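Local coordinates for quinoline 2-oxidoreductase large subunit (Pseudomonas putida, PDB 1T3Q), which probably hydroxylates quinoline at carbon 2, as the molybdenum-bearing large subunit of quinoline 2-oxidoreductase, with a molybdopterin cytosine dinucleotide cofactor, at residues P69-V74 with R124-D129. Sequence-based numbering, arbitrary orientation.
Sequences PGVELV and RAIAED
In the a/b hammerhead domain of this xanthine dehydrogenase family subunit, the turn entering strand 71-76, outermost of its sheet within the chain, packs against the first turn of helix 124-131, and Ile126 makes the contact. Its CG2 methyl comes up to the oxygen end of the Pro69 carbonyl, 3.5 Å from Pro69 O, and lies 4.3 Å from Val71 CG2. With CG1 anti to the carbonyl carbon (chi1 -68°), CG2 lies anti to the backbone N and is the branch that meets the Pro69 carbonyl and the valine. No hydrogen bond crosses between the segments; the contact is van der Waals packing at the surface, and only 113 Å² is buried. Gly70, which has no side chain, brings its backbone close to the isoleucine, with Gly70 C 4.4 Å from Ile126 CG2.

Strand 115-121 binds the two pieces together, since Val71 rests on Val119 while Ile126 and Ala127 rest on Ala121. Farther along the edge strand, Glu72 and Leu73 both face Val120 in a classic beta bulge.

On the helix's polar side, Asp129 forms salt bridges to Arg43 of the medium subunit and Arg28 of the small subunit, and Glu128 OE1 accepts a hydrogen bond from Met1 N of the medium subunit. One helical turn before Glu128, Arg124 adds a salt bridge: its NE lies 2.9 Å from Glu128 OE1 in a nearly straight bond (168°), with the oxygen in the guanidinium plane but the nitrogen 37° above the carboxylate plane.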
ATOM      1  N   PRO B  69      13.869   7.564 -27.046  1.00 23.81           N
ATOM      2  CA  PRO B  69      14.152   6.644 -25.941  1.00 23.38           C
ATOM      3  C   PRO B  69      13.433   7.035 -24.651  1.00 21.95           C
ATOM      4  O   PRO B  69      13.326   8.216 -24.319  1.00 21.35           O
ATOM      5  CB  PRO B  69      15.679   6.697 -25.816  1.00 24.07           C
ATOM      6  CG  PRO B  69      16.055   7.981 -26.491  1.00 26.49           C
ATOM      7  CD  PRO B  69      15.117   8.057 -27.649  1.00 25.25           C
ATOM      8  N   GLY B  70      12.937   6.030 -23.937  1.00 20.16           N
ATOM      9  CA  GLY B  70      12.222   6.285 -22.700  1.00 21.69           C
ATOM     10  C   GLY B  70      10.715   6.326 -22.897  1.00 20.88           C
ATOM     11  O   GLY B  70       9.956   6.175 -21.942  1.00 20.49           O
ATOM     12  N   VAL B  71      10.279   6.542 -24.135  1.00 20.60           N
ATOM     13  CA  VAL B  71       8.854   6.598 -24.437  1.00 20.01           C
ATOM     14  C   VAL B  71       8.295   5.196 -24.629  1.00 21.49           C
ATOM     15  O   VAL B  71       8.866   4.382 -25.356  1.00 21.19           O
ATOM     16  CB  VAL B  71       8.576   7.415 -25.705  1.00 20.67           C
ATOM     17  CG1 VAL B  71       7.085   7.375 -26.026  1.00 20.70           C
ATOM     18  CG2 VAL B  71       9.037   8.852 -25.506  1.00 19.96           C
ATOM     19  N   GLU B  72       7.168   4.923 -23.980  1.00 20.22           N
ATOM     20  CA  GLU B  72       6.538   3.616 -24.059  1.00 22.32           C
ATOM     21  C   GLU B  72       5.244   3.633 -24.856  1.00 22.07           C
ATOM     22  O   GLU B  72       4.785   2.595 -25.332  1.00 23.03           O
ATOM     23  CB  GLU B  72       6.250   3.098 -22.648  1.00 23.29           C
ATOM     24  CG  GLU B  72       7.493   2.898 -21.809  1.00 26.13           C
ATOM     25  CD  GLU B  72       8.352   1.759 -22.313  1.00 28.85           C
ATOM     26  OE1 GLU B  72       9.582   1.805 -22.106  1.00 32.49           O
ATOM     27  OE2 GLU B  72       7.798   0.812 -22.908  1.00 29.38           O
ATOM     28  N   LEU B  73       4.658   4.810 -25.019  1.00 21.46           N
ATOM     29  CA  LEU B  73       3.389   4.888 -25.720  1.00 22.34           C
ATOM     30  C   LEU B  73       2.963   6.306 -26.050  1.00 22.04           C
ATOM     31  O   LEU B  73       3.253   7.241 -25.307  1.00 20.96           O
ATOM     32  CB  LEU B  73       2.317   4.209 -24.857  1.00 22.20           C
ATOM     33  CG  LEU B  73       0.825   4.229 -25.220  1.00 24.64           C
ATOM     34  CD1 LEU B  73       0.096   3.230 -24.333  1.00 22.18           C
ATOM     35  CD2 LEU B  73       0.241   5.623 -25.038  1.00 24.11           C
ATOM     36  N   VAL B  74       2.281   6.459 -27.180  1.00 20.07           N
ATOM     37  CA  VAL B  74       1.757   7.753 -27.595  1.00 21.34           C
ATOM     38  C   VAL B  74       0.380   7.498 -28.207  1.00 22.19           C
ATOM     39  O   VAL B  74       0.254   6.736 -29.162  1.00 22.09           O
ATOM     40  CB  VAL B  74       2.652   8.440 -28.644  1.00 21.94           C
ATOM     41  CG1 VAL B  74       2.040   9.773 -29.044  1.00 23.11           C
ATOM     42  CG2 VAL B  74       4.048   8.658 -28.082  1.00 20.84           C
ATOM     43  N   ARG B 124       8.542  12.294 -16.444  1.00 20.23           N
ATOM     44  CA  ARG B 124       7.672  13.362 -16.913  1.00 20.21           C
ATOM     45  C   ARG B 124       8.427  14.259 -17.899  1.00 20.40           C
ATOM     46  O   ARG B 124       7.868  14.700 -18.903  1.00 19.16           O
ATOM     47  CB  ARG B 124       7.170  14.182 -15.718  1.00 20.44           C
ATOM     48  CG  ARG B 124       6.494  15.491 -16.074  1.00 22.65           C
ATOM     49  CD  ARG B 124       5.179  15.305 -16.815  1.00 22.79           C
ATOM     50  NE  ARG B 124       4.584  16.608 -17.087  1.00 24.64           N
ATOM     51  CZ  ARG B 124       3.303  16.912 -16.895  1.00 23.44           C
ATOM     52  NH1 ARG B 124       2.459  16.001 -16.433  1.00 25.15           N
ATOM     53  NH2 ARG B 124       2.872  18.139 -17.145  1.00 25.17           N
ATOM     54  N   ALA B 125       9.701  14.517 -17.618  1.00 19.54           N
ATOM     55  CA  ALA B 125      10.504  15.369 -18.491  1.00 19.14           C
ATOM     56  C   ALA B 125      10.632  14.773 -19.892  1.00 18.07           C
ATOM     57  O   ALA B 125      10.514  15.489 -20.889  1.00 18.70           O
ATOM     58  CB  ALA B 125      11.888  15.584 -17.893  1.00 19.37           C
ATOM     59  N   ILE B 126      10.874  13.470 -19.962  1.00 18.11           N
ATOM     60  CA  ILE B 126      11.015  12.794 -21.249  1.00 19.57           C
ATOM     61  C   ILE B 126       9.675  12.729 -21.975  1.00 19.62           C
ATOM     62  O   ILE B 126       9.624  12.827 -23.202  1.00 20.07           O
ATOM     63  CB  ILE B 126      11.592  11.371 -21.073  1.00 21.56           C
ATOM     64  CG1 ILE B 126      13.045  11.467 -20.591  1.00 21.95           C
ATOM     65  CG2 ILE B 126      11.529  10.600 -22.399  1.00 21.17           C
ATOM     66  CD1 ILE B 126      13.709  10.121 -20.346  1.00 24.22           C
ATOM     67  N   ALA B 127       8.586  12.574 -21.226  1.00 19.07           N
ATOM     68  CA  ALA B 127       7.267  12.524 -21.849  1.00 18.52           C
ATOM     69  C   ALA B 127       7.016  13.870 -22.506  1.00 18.52           C
ATOM     70  O   ALA B 127       6.434  13.946 -23.592  1.00 19.06           O
ATOM     71  CB  ALA B 127       6.192  12.232 -20.808  1.00 17.88           C
ATOM     72  N   GLU B 128       7.447  14.938 -21.837  1.00 17.29           N
ATOM     73  CA  GLU B 128       7.276  16.280 -22.381  1.00 17.63           C
ATOM     74  C   GLU B 128       8.179  16.460 -23.597  1.00 18.34           C
ATOM     75  O   GLU B 128       7.774  17.075 -24.583  1.00 20.96           O
ATOM     76  CB  GLU B 128       7.591  17.343 -21.323  1.00 19.53           C
ATOM     77  CG  GLU B 128       6.514  17.473 -20.243  1.00 20.51           C
ATOM     78  CD  GLU B 128       6.844  18.535 -19.204  1.00 24.98           C
ATOM     79  OE1 GLU B 128       5.989  18.802 -18.329  1.00 25.47           O
ATOM     80  OE2 GLU B 128       7.955  19.101 -19.255  1.00 27.45           O
ATOM     81  N   ASP B 129       9.399  15.927 -23.532  1.00 18.60           N
ATOM     82  CA  ASP B 129      10.308  16.034 -24.671  1.00 19.37           C
ATOM     83  C   ASP B 129       9.615  15.427 -25.893  1.00 18.58           C
ATOM     84  O   ASP B 129       9.550  16.048 -26.953  1.00 20.48           O
ATOM     85  CB  ASP B 129      11.616  15.266 -24.434  1.00 18.80           C
ATOM     86  CG  ASP B 129      12.483  15.876 -23.342  1.00 19.79           C
ATOM     87  OD1 ASP B 129      12.389  17.094 -23.089  1.00 21.11           O
ATOM     88  OD2 ASP B 129      13.286  15.123 -22.750  1.00 21.64           O
TER